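Local coordinates for protein Poly(A) ribonuclease pop2 (Schizosaccharomyces pombe, PDB 2P51) that catalyses the 3'-to-5' exonucleolytic removal of poly(A) tails from mRNA as a metal-dependent deadenylase of the CCR4-NOT complex, at residues A[163-169]-A[202-207]; A[228-232]-A[244-248]; A[26-31]-A[136-142]. All coordinates share one frame; numbering follows the deposited sequence.

How the contacts relate
The three contacts illustrate how a DEDD nuclease fold is assembled around its metal site from pieces that lie from a dozen to over a hundred residues apart along the chain. Contacts 1 and 2 are neighbours, their centres about 15 Å apart, and they touch: I206 CD1 of contact 1 lies 3.3 Å from T245 O of contact 2, so helix 238-257 packs against the end of the strand pair and the start of helix 206-213. Both approach the active site, F167 coming within about 6 Å of a magnesium ion and R231 within about 7 Å of one, side chain to ion. Contact 3 stands apart at the opposite outermost strand, its centre about 27 Å from either of the others.

Contact 1: residues A[163-169]-A[202-207]; sequences TWITFHS and KNYDIK
The carboxylate of D205 is gripped at both oxygens by the turn that follows strand 163-166. OD1 accepts H168 N at 2.8 Å on its syn side, while K207 N reaches the same OD1 on the anti side and from the other face of the carboxylate plane. OD2 takes two donors from S169, the backbone N at 3.1 Å and OG at 2.9 Å, both from above the plane and on the same face. With CG anti to the backbone N (chi1 -177°), D205 holds its carboxylate over the start of its own helix, where the bond from K207 N makes it the N-cap, and within range of the turn 168-169; Y270 N is a further donor to OD2.

Upstream, strands 163-166 and 203-205 run parallel at 13°, joined by W164 N to K202 O, Y204 N to W164 O and T166 N to Y204 O. A fourth bond, I206 N to T166 O at 2.8 Å, carries the pairing into the first turn of the helix. On one face of the sheet I165 CD1 meets the edge of the Y204 ring, 3.8 Å from CD2, and I165 CG2 packs on I206 CD1. Past the strand end, K207 CB sits over the centre of the F167 ring in a CH-pi contact, 4.1 Å from the centroid, while I206 CG2 comes to the ring's edge at CD1.

Four bonds from these residues on one buried carboxylate would probably favour its charged form and fix its rotation. The same grip ties the start of helix 206-213 to the turn leading into helix 170-181, which carries the metal ligand D172; the side chains of S169 and D172 are about 5 Å apart, consistent with a well-placed turn beside the metal site.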
loop_
_atom_site.group_PDB
_atom_site.type_symbol
_atom_site.label_atom_id
_atom_site.label_comp_id
_atom_site.label_asym_id
_atom_site.label_seq_id
_atom_site.Cartn_x
_atom_site.Cartn_y
_atom_site.Cartn_z
ATOM N N THR A 163 -8.691 -2.254 -10.131
ATOM C CA THR A 163 -7.497 -1.442 -10.390
ATOM C C THR A 163 -6.807 -1.124 -9.056
ATOM O O THR A 163 -7.526 -0.660 -8.185
ATOM C CB THR A 163 -7.867 -0.132 -11.109
ATOM O OG1 THR A 163 -8.559 -0.420 -12.360
ATOM C CG2 THR A 163 -6.608 0.660 -11.454
ATOM N N TRP A 164 -5.517 -1.356 -8.947
ATOM C CA TRP A 164 -4.795 -0.966 -7.731
ATOM C C TRP A 164 -4.024 0.327 -7.955
ATOM O O TRP A 164 -3.375 0.500 -9.004
ATOM C CB TRP A 164 -3.805 -2.066 -7.312
ATOM C CG TRP A 164 -4.517 -3.228 -6.669
ATOM C CD1 TRP A 164 -5.315 -4.152 -7.302
ATOM C CD2 TRP A 164 -4.499 -3.574 -5.272
ATOM N NE1 TRP A 164 -5.791 -5.055 -6.359
ATOM C CE2 TRP A 164 -5.307 -4.727 -5.106
ATOM C CE3 TRP A 164 -3.876 -3.020 -4.118
ATOM C CZ2 TRP A 164 -5.512 -5.341 -3.856
ATOM C CZ3 TRP A 164 -4.097 -3.644 -2.905
ATOM C CH2 TRP A 164 -4.903 -4.788 -2.756
ATOM N N ILE A 165 -4.114 1.245 -7.008
ATOM C CA ILE A 165 -3.466 2.563 -7.062
ATOM C C ILE A 165 -2.483 2.669 -5.925
ATOM O O ILE A 165 -2.836 2.361 -4.788
ATOM C CB ILE A 165 -4.503 3.686 -6.949
ATOM C CG1 ILE A 165 -5.657 3.519 -7.910
ATOM C CG2 ILE A 165 -3.799 5.057 -7.100
ATOM C CD1 ILE A 165 -5.212 3.480 -9.373
ATOM N N THR A 166 -1.238 3.094 -6.235
ATOM C CA THR A 166 -0.186 3.117 -5.211
ATOM C C THR A 166 0.627 4.378 -5.402
ATOM O O THR A 166 0.377 5.156 -6.326
ATOM C CB THR A 166 0.716 1.868 -5.329
ATOM O OG1 THR A 166 1.303 1.895 -6.645
ATOM C CG2 THR A 166 -0.100 0.560 -5.158
ATOM N N PHE A 167 1.610 4.568 -4.500
ATOM C CA PHE A 167 2.516 5.715 -4.655
ATOM C C PHE A 167 3.910 5.246 -4.232
ATOM O O PHE A 167 4.090 4.865 -3.043
ATOM C CB PHE A 167 2.035 6.902 -3.808
ATOM C CG PHE A 167 2.936 8.128 -3.948
ATOM C CD1 PHE A 167 2.641 9.086 -4.899
ATOM C CD2 PHE A 167 4.051 8.303 -3.101
ATOM C CE1 PHE A 167 3.431 10.221 -5.081
ATOM C CE2 PHE A 167 4.885 9.387 -3.308
ATOM C CZ PHE A 167 4.568 10.322 -4.284
ATOM N N HIS A 168 4.888 5.296 -5.132
ATOM C CA HIS A 168 6.286 4.923 -4.840
ATOM C C HIS A 168 6.292 3.542 -4.198
ATOM O O HIS A 168 6.666 3.317 -3.031
ATOM C CB HIS A 168 6.931 5.982 -3.948
ATOM C CG HIS A 168 8.425 6.035 -4.019
ATOM N ND1 HIS A 168 9.223 4.950 -4.326
ATOM C CD2 HIS A 168 9.281 7.076 -3.814
ATOM C CE1 HIS A 168 10.497 5.328 -4.309
ATOM N NE2 HIS A 168 10.557 6.630 -3.989
ATOM N N SER A 169 5.800 2.607 -4.989
ATOM C CA SER A 169 5.147 1.419 -4.501
ATOM C C SER A 169 6.025 0.186 -4.307
ATOM O O SER A 169 5.458 -0.846 -3.950
ATOM C CB SER A 169 4.020 0.993 -5.504
ATOM O OG SER A 169 4.708 0.697 -6.737
ATOM N N LYS A 202 -3.776 -5.004 -12.957
ATOM C CA LYS A 202 -4.011 -3.625 -13.400
ATOM C C LYS A 202 -3.654 -2.685 -12.265
ATOM O O LYS A 202 -4.413 -2.599 -11.284
ATOM C CB LYS A 202 -5.475 -3.471 -13.798
ATOM C CG LYS A 202 -5.884 -2.049 -14.171
ATOM C CD LYS A 202 -7.251 -1.996 -14.858
ATOM C CE LYS A 202 -7.462 -0.611 -15.418
ATOM N NZ LYS A 202 -8.477 0.233 -14.766
ATOM N N ASN A 203 -2.514 -2.027 -12.386
ATOM C CA ASN A 203 -2.111 -1.145 -11.268
ATOM C C ASN A 203 -1.452 0.100 -11.853
ATOM O O ASN A 203 -0.928 0.086 -12.994
ATOM C CB ASN A 203 -1.251 -1.935 -10.290
ATOM C CG ASN A 203 0.087 -2.380 -10.803
ATOM O OD1 ASN A 203 0.986 -1.542 -10.980
ATOM N ND2 ASN A 203 0.357 -3.650 -11.055
ATOM N N TYR A 204 -1.508 1.159 -11.060
ATOM C CA TYR A 204 -0.829 2.426 -11.387
ATOM C C TYR A 204 -0.025 2.891 -10.170
ATOM O O TYR A 204 -0.556 2.751 -9.040
ATOM C CB TYR A 204 -1.807 3.537 -11.781
ATOM C CG TYR A 204 -2.604 3.243 -13.036
ATOM C CD1 TYR A 204 -2.028 3.373 -14.297
ATOM C CD2 TYR A 204 -3.920 2.848 -12.944
ATOM C CE1 TYR A 204 -2.746 3.108 -15.447
ATOM C CE2 TYR A 204 -4.639 2.584 -14.088
ATOM C CZ TYR A 204 -4.061 2.711 -15.328
ATOM O OH TYR A 204 -4.824 2.431 -16.460
ATOM N N ASP A 205 1.161 3.395 -10.436
ATOM C CA ASP A 205 1.993 3.992 -9.390
ATOM C C ASP A 205 1.981 5.497 -9.630
ATOM O O ASP A 205 2.579 5.953 -10.616
ATOM C CB ASP A 205 3.401 3.399 -9.416
ATOM C CG ASP A 205 4.288 3.941 -8.311
ATOM O OD1 ASP A 205 4.029 5.079 -7.799
ATOM O OD2 ASP A 205 5.273 3.272 -7.928
ATOM N N ILE A 206 1.331 6.247 -8.755
ATOM C CA ILE A 206 1.205 7.707 -8.948
ATOM C C ILE A 206 2.584 8.374 -8.971
ATOM O O ILE A 206 2.713 9.410 -9.619
ATOM C CB ILE A 206 0.329 8.311 -7.835
ATOM C CG1 ILE A 206 -1.121 7.831 -7.931
ATOM C CG2 ILE A 206 0.388 9.842 -7.784
ATOM C CD1 ILE A 206 -1.942 8.237 -6.699
ATOM N N LYS A 207 3.571 7.817 -8.252
ATOM C CA LYS A 207 4.910 8.412 -8.307
ATOM C C LYS A 207 5.534 8.247 -9.688
ATOM O O LYS A 207 6.212 9.150 -10.220
ATOM C CB LYS A 207 5.863 7.762 -7.294
ATOM C CG LYS A 207 7.269 8.396 -7.281
ATOM C CD LYS A 207 7.358 9.696 -6.532
ATOM C CE LYS A 207 8.794 10.256 -6.647
ATOM N NZ LYS A 207 8.778 11.674 -6.174
HETATM O O HOH W 1 -0.146 0.307 -8.527
#

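Contact 2: residues A[228-232]-A[244-248]; sequences QIHRI and LTARI
This is mainly an apolar contact, in which the extended loop after helix 220-226 lies along helix 238-257, with a polar junction bridged by one water at one end. I229 comes right after Q228, the C-prime residue of the Schellman motif that ends the earlier helix, and its own N takes part in that motif; its side chain points at the later helix. Its two ends divide the work: CG2 rests 3.8 Å from L244 CD1 and equally near R247 CB, whereas CD1 reaches across to I248 CA at 3.8 Å. Cut back to an alanine, this position would lose both branches, which would probably open a gap between the loop and L244, R247 and I248.

With CG anti to the backbone N (chi1 -163°), L244 projects toward the loop, and the fork at CG parts its two methyls between different partners. While CD1 meets I229, CD2 lies over one face of the R231 guanidinium, 3.4 Å from NH2 and offset toward the rim. That guanidinium is held by polar partners too: NH1 forms a salt bridge with the metal ligand D241, and NE donates to Q221.

Farther along, water 2 donates to H230 O at 2.8 Å, accepts from I232 N and is weakly bound by R247 NH1. The extended R247 chain also brings its guanidinium against I232 CG1 and CD1.

The loop thus covers one flank of helix 238-257, whose T245 and I248 pack on I206 of helix 206-213, while L220 and I223 of helix 220-226 line I248.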
loop_
_atom_site.group_PDB
_atom_site.type_symbol
_atom_site.label_atom_id
_atom_site.label_comp_id
_atom_site.label_asym_id
_atom_site.label_seq_id
_atom_site.Cartn_x
_atom_site.Cartn_y
_atom_site.Cartn_z
ATOM N N GLN A 228 -4.700 21.154 -3.346
ATOM C CA GLN A 228 -5.750 21.465 -2.373
ATOM C C GLN A 228 -6.641 20.266 -2.081
ATOM O O GLN A 228 -7.858 20.418 -1.949
ATOM C CB GLN A 228 -6.660 22.600 -2.853
ATOM C CG GLN A 228 -5.888 23.690 -3.584
ATOM C CD GLN A 228 -6.794 24.899 -3.740
ATOM O OE1 GLN A 228 -7.816 24.849 -4.427
ATOM N NE2 GLN A 228 -6.400 25.972 -3.067
ATOM N N ILE A 229 -6.050 19.090 -1.966
ATOM C CA ILE A 229 -6.805 17.924 -1.510
ATOM C C ILE A 229 -6.604 17.708 -0.018
ATOM O O ILE A 229 -5.491 17.631 0.488
ATOM C CB ILE A 229 -6.370 16.682 -2.291
ATOM C CG1 ILE A 229 -6.729 16.801 -3.790
ATOM C CG2 ILE A 229 -6.906 15.424 -1.621
ATOM C CD1 ILE A 229 -5.917 15.865 -4.662
ATOM N N HIS A 230 -7.688 17.623 0.735
ATOM C CA HIS A 230 -7.488 17.532 2.194
ATOM C C HIS A 230 -7.322 16.089 2.626
ATOM O O HIS A 230 -7.991 15.181 2.150
ATOM C CB HIS A 230 -8.664 18.201 2.898
ATOM C CG HIS A 230 -8.943 17.872 4.319
ATOM N ND1 HIS A 230 -8.309 18.505 5.378
ATOM C CD2 HIS A 230 -9.799 16.995 4.915
ATOM C CE1 HIS A 230 -8.749 18.026 6.537
ATOM N NE2 HIS A 230 -9.662 17.098 6.284
ATOM N N ARG A 231 -6.411 15.921 3.578
ATOM C CA ARG A 231 -6.207 14.670 4.239
ATOM C C ARG A 231 -7.226 14.454 5.356
ATOM O O ARG A 231 -7.483 15.303 6.207
ATOM C CB ARG A 231 -4.792 14.622 4.852
ATOM C CG ARG A 231 -4.553 13.278 5.571
ATOM C CD ARG A 231 -3.200 13.285 6.230
ATOM N NE ARG A 231 -2.048 13.063 5.344
ATOM C CZ ARG A 231 -1.626 11.897 4.895
ATOM N NH1 ARG A 231 -2.242 10.743 5.194
ATOM N NH2 ARG A 231 -0.553 11.897 4.112
ATOM N N ILE A 232 -7.821 13.272 5.360
ATOM C CA ILE A 232 -8.645 12.830 6.457
ATOM C C ILE A 232 -7.784 11.869 7.262
ATOM O O ILE A 232 -7.245 10.929 6.665
ATOM C CB ILE A 232 -9.924 12.129 5.939
ATOM C CG1 ILE A 232 -10.895 13.056 5.204
ATOM C CG2 ILE A 232 -10.636 11.387 7.076
ATOM C CD1 ILE A 232 -12.288 12.554 4.930
ATOM N N LEU A 244 -5.571 9.259 0.853
ATOM C CA LEU A 244 -5.055 10.414 0.120
ATOM C C LEU A 244 -4.564 10.029 -1.273
ATOM O O LEU A 244 -4.731 10.818 -2.221
ATOM C CB LEU A 244 -3.876 11.036 0.908
ATOM C CG LEU A 244 -3.486 12.453 0.513
ATOM C CD1 LEU A 244 -4.669 13.405 0.637
ATOM C CD2 LEU A 244 -2.328 12.935 1.393
ATOM N N THR A 245 -3.947 8.830 -1.327
ATOM C CA THR A 245 -3.495 8.278 -2.589
ATOM C C THR A 245 -4.676 8.183 -3.553
ATOM O O THR A 245 -4.573 8.612 -4.729
ATOM C CB THR A 245 -2.875 6.889 -2.375
ATOM O OG1 THR A 245 -1.687 7.075 -1.546
ATOM C CG2 THR A 245 -2.380 6.254 -3.669
ATOM N N ALA A 246 -5.788 7.642 -3.092
ATOM C CA ALA A 246 -6.973 7.550 -3.988
ATOM C C ALA A 246 -7.388 8.925 -4.482
ATOM O O ALA A 246 -7.660 9.171 -5.678
ATOM C CB ALA A 246 -8.133 6.918 -3.243
ATOM N N ARG A 247 -7.480 9.872 -3.537
ATOM C CA ARG A 247 -7.985 11.190 -3.942
ATOM C C ARG A 247 -7.023 11.870 -4.905
ATOM O O ARG A 247 -7.488 12.506 -5.880
ATOM C CB ARG A 247 -8.241 12.073 -2.697
ATOM C CG ARG A 247 -9.262 11.385 -1.803
ATOM C CD ARG A 247 -9.571 12.188 -0.573
ATOM N NE ARG A 247 -10.931 11.766 -0.177
ATOM C CZ ARG A 247 -11.517 12.313 0.887
ATOM N NH1 ARG A 247 -10.817 13.231 1.557
ATOM N NH2 ARG A 247 -12.735 11.872 1.161
ATOM N N ILE A 248 -5.719 11.779 -4.701
ATOM C CA ILE A 248 -4.769 12.355 -5.668
ATOM C C ILE A 248 -4.899 11.683 -7.044
ATOM O O ILE A 248 -4.821 12.356 -8.096
ATOM C CB ILE A 248 -3.345 12.289 -5.104
ATOM C CG1 ILE A 248 -3.100 13.261 -3.929
ATOM C CG2 ILE A 248 -2.314 12.540 -6.201
ATOM C CD1 ILE A 248 -1.864 12.757 -3.167
HETATM O O HOH W 2 -8.250 12.442 2.203
#

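Contact 3: residues A[26-31]-A[136-142]; sequences VWSTNL and KHQEVGI
W27 spans the contact from its CB to the far rim of its indole, meeting helix 134-140 along the way. CB lies 3.5 Å from V140 O, an atom that is also at the edge of the ring; farther along, on the six-membered ring, CE3 packs on V140 CG2. Over one face runs the extended K136 chain: CG is beside CH2, CD beside CZ2, and CE stands 3.6 Å from CE2 in a CH-pi contact with the five-membered ring. NZ ends 4.2 Å from the centroid of that ring, an off-centre cation-pi pair. At the tip, CZ3 and CH2 turn their edge toward the face of H137, the planes at 76° in an edge-to-face pair. The H137 ring is in turn fixed by ND1 bonding to F110 O. The indole NE1 gives its proton to water 3 at 2.8 Å. The same water accepts from K136 NZ.

Beside the ring, the backbone closes the contact. S28 N donates to V140 O at 2.8 Å, nearly straight at 171°, near the C-terminal end of the helix. I142 packs beside this bond: its CG1 lies 3.5 Å from W27 C, and with CG1 anti to the carbonyl carbon (chi1 -61°) the chain carries CD1 on to V26 O, while CG2 approaches L31 CD2.

K136 thus supplies both an alkyl chain and an ammonium group over one indole face, H137 an aromatic face at the tip, and V140 a methyl and a carbonyl at the edge. With one shared water serving the polar ends, this ring packing and the S28 bond together fasten the loop leaving the outermost strand 23-26 to helix 134-140.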
loop_
_atom_site.group_PDB
_atom_site.type_symbol
_atom_site.label_atom_id
_atom_site.label_comp_id
_atom_site.label_asym_id
_atom_site.label_seq_id
_atom_site.Cartn_x
_atom_site.Cartn_y
_atom_site.Cartn_z
ATOM N N VAL A 26 -8.739 -2.449 11.645
ATOM C CA VAL A 26 -8.939 -3.883 11.673
ATOM C C VAL A 26 -7.805 -4.487 12.499
ATOM O O VAL A 26 -6.631 -4.123 12.334
ATOM C CB VAL A 26 -8.929 -4.455 10.260
ATOM C CG1 VAL A 26 -9.473 -5.886 10.197
ATOM C CG2 VAL A 26 -9.746 -3.596 9.284
ATOM N N TRP A 27 -8.230 -5.411 13.385
ATOM C CA TRP A 27 -7.377 -6.150 14.303
ATOM C C TRP A 27 -7.677 -7.641 14.168
ATOM O O TRP A 27 -8.537 -7.984 13.350
ATOM C CB TRP A 27 -7.645 -5.745 15.764
ATOM C CG TRP A 27 -7.395 -4.260 15.951
ATOM C CD1 TRP A 27 -8.318 -3.252 15.910
ATOM C CD2 TRP A 27 -6.128 -3.645 16.195
ATOM N NE1 TRP A 27 -7.681 -2.046 16.126
ATOM C CE2 TRP A 27 -6.352 -2.257 16.300
ATOM C CE3 TRP A 27 -4.817 -4.112 16.350
ATOM C CZ2 TRP A 27 -5.322 -1.352 16.544
ATOM C CZ3 TRP A 27 -3.786 -3.207 16.589
ATOM C CH2 TRP A 27 -4.053 -1.840 16.684
ATOM N N SER A 28 -6.991 -8.498 14.907
ATOM C CA SER A 28 -7.266 -9.923 14.698
ATOM C C SER A 28 -8.712 -10.231 15.029
ATOM O O SER A 28 -9.284 -11.180 14.486
ATOM C CB SER A 28 -6.303 -10.740 15.568
ATOM O OG SER A 28 -6.564 -10.516 16.932
ATOM N N THR A 29 -9.336 -9.446 15.901
ATOM C CA THR A 29 -10.677 -9.719 16.426
ATOM C C THR A 29 -11.817 -9.397 15.449
ATOM O O THR A 29 -12.913 -9.920 15.597
ATOM C CB THR A 29 -10.918 -8.949 17.748
ATOM O OG1 THR A 29 -10.538 -7.577 17.549
ATOM C CG2 THR A 29 -10.029 -9.456 18.866
ATOM N N ASN A 30 -11.538 -8.543 14.445
ATOM C CA ASN A 30 -12.609 -8.213 13.509
ATOM C C ASN A 30 -12.125 -8.376 12.054
ATOM O O ASN A 30 -12.814 -7.909 11.137
ATOM C CB ASN A 30 -13.160 -6.813 13.786
ATOM C CG ASN A 30 -12.110 -5.746 13.556
ATOM O OD1 ASN A 30 -10.905 -6.013 13.558
ATOM N ND2 ASN A 30 -12.573 -4.511 13.347
ATOM N N LEU A 31 -11.042 -9.100 11.883
ATOM C CA LEU A 31 -10.526 -9.357 10.514
ATOM C C LEU A 31 -11.557 -9.936 9.579
ATOM O O LEU A 31 -11.760 -9.455 8.445
ATOM C CB LEU A 31 -9.313 -10.293 10.591
ATOM C CG LEU A 31 -8.752 -10.724 9.217
ATOM C CD1 LEU A 31 -8.227 -9.534 8.429
ATOM C CD2 LEU A 31 -7.685 -11.785 9.456
ATOM N N LYS A 136 -0.985 -2.521 21.403
ATOM C CA LYS A 136 -2.155 -3.162 20.820
ATOM C C LYS A 136 -1.763 -4.028 19.637
ATOM O O LYS A 136 -2.371 -5.105 19.484
ATOM C CB LYS A 136 -3.216 -2.136 20.424
ATOM C CG LYS A 136 -4.585 -2.789 20.323
ATOM C CD LYS A 136 -5.679 -1.733 20.230
ATOM C CE LYS A 136 -7.031 -2.350 19.856
ATOM N NZ LYS A 136 -8.115 -1.323 19.775
ATOM N N HIS A 137 -0.774 -3.614 18.844
ATOM C CA HIS A 137 -0.338 -4.495 17.765
ATOM C C HIS A 137 0.242 -5.781 18.360
ATOM O O HIS A 137 0.147 -6.851 17.733
ATOM C CB HIS A 137 0.721 -3.836 16.896
ATOM C CG HIS A 137 0.205 -2.774 15.959
ATOM N ND1 HIS A 137 0.174 -2.930 14.573
ATOM C CD2 HIS A 137 -0.288 -1.530 16.212
ATOM C CE1 HIS A 137 -0.321 -1.829 14.015
ATOM N NE2 HIS A 137 -0.611 -0.977 14.998
ATOM N N GLN A 138 0.841 -5.690 19.560
ATOM C CA GLN A 138 1.441 -6.906 20.110
ATOM C C GLN A 138 0.327 -7.825 20.593
ATOM O O GLN A 138 0.378 -9.052 20.469
ATOM C CB GLN A 138 2.434 -6.565 21.228
ATOM C CG GLN A 138 3.141 -7.852 21.680
ATOM C CD GLN A 138 4.144 -7.566 22.778
ATOM O OE1 GLN A 138 4.858 -6.556 22.714
ATOM N NE2 GLN A 138 4.237 -8.420 23.790
ATOM N N GLU A 139 -0.720 -7.214 21.144
ATOM C CA GLU A 139 -1.804 -7.992 21.713
ATOM C C GLU A 139 -2.803 -8.529 20.683
ATOM O O GLU A 139 -3.113 -9.731 20.804
ATOM C CB GLU A 139 -2.623 -7.171 22.734
ATOM C CG GLU A 139 -1.913 -6.924 24.032
ATOM C CD GLU A 139 -1.505 -8.215 24.741
ATOM O OE1 GLU A 139 -2.400 -9.045 25.018
ATOM O OE2 GLU A 139 -0.274 -8.341 24.985
ATOM N N VAL A 140 -3.298 -7.672 19.771
ATOM C CA VAL A 140 -4.371 -8.182 18.876
ATOM C C VAL A 140 -4.047 -7.830 17.442
ATOM O O VAL A 140 -4.902 -7.704 16.582
ATOM C CB VAL A 140 -5.749 -7.640 19.256
ATOM C CG1 VAL A 140 -6.243 -8.277 20.568
ATOM C CG2 VAL A 140 -5.759 -6.139 19.414
ATOM N N GLY A 141 -2.748 -7.634 17.143
ATOM C CA GLY A 141 -2.432 -7.407 15.741
ATOM C C GLY A 141 -2.753 -8.621 14.899
ATOM O O GLY A 141 -2.709 -9.769 15.347
ATOM N N ILE A 142 -3.067 -8.396 13.631
ATOM C CA ILE A 142 -3.370 -9.498 12.719
ATOM C C ILE A 142 -2.142 -10.309 12.356
ATOM O O ILE A 142 -1.070 -9.759 12.170
ATOM C CB ILE A 142 -3.975 -8.920 11.418
ATOM C CG1 ILE A 142 -5.274 -8.172 11.719
ATOM C CG2 ILE A 142 -4.141 -9.979 10.349
ATOM C CD1 ILE A 142 -5.564 -7.076 10.672
HETATM O O HOH W 3 -9.064 0.142 17.208
HETATM O O HOH W 4 -4.258 -12.040 18.953
#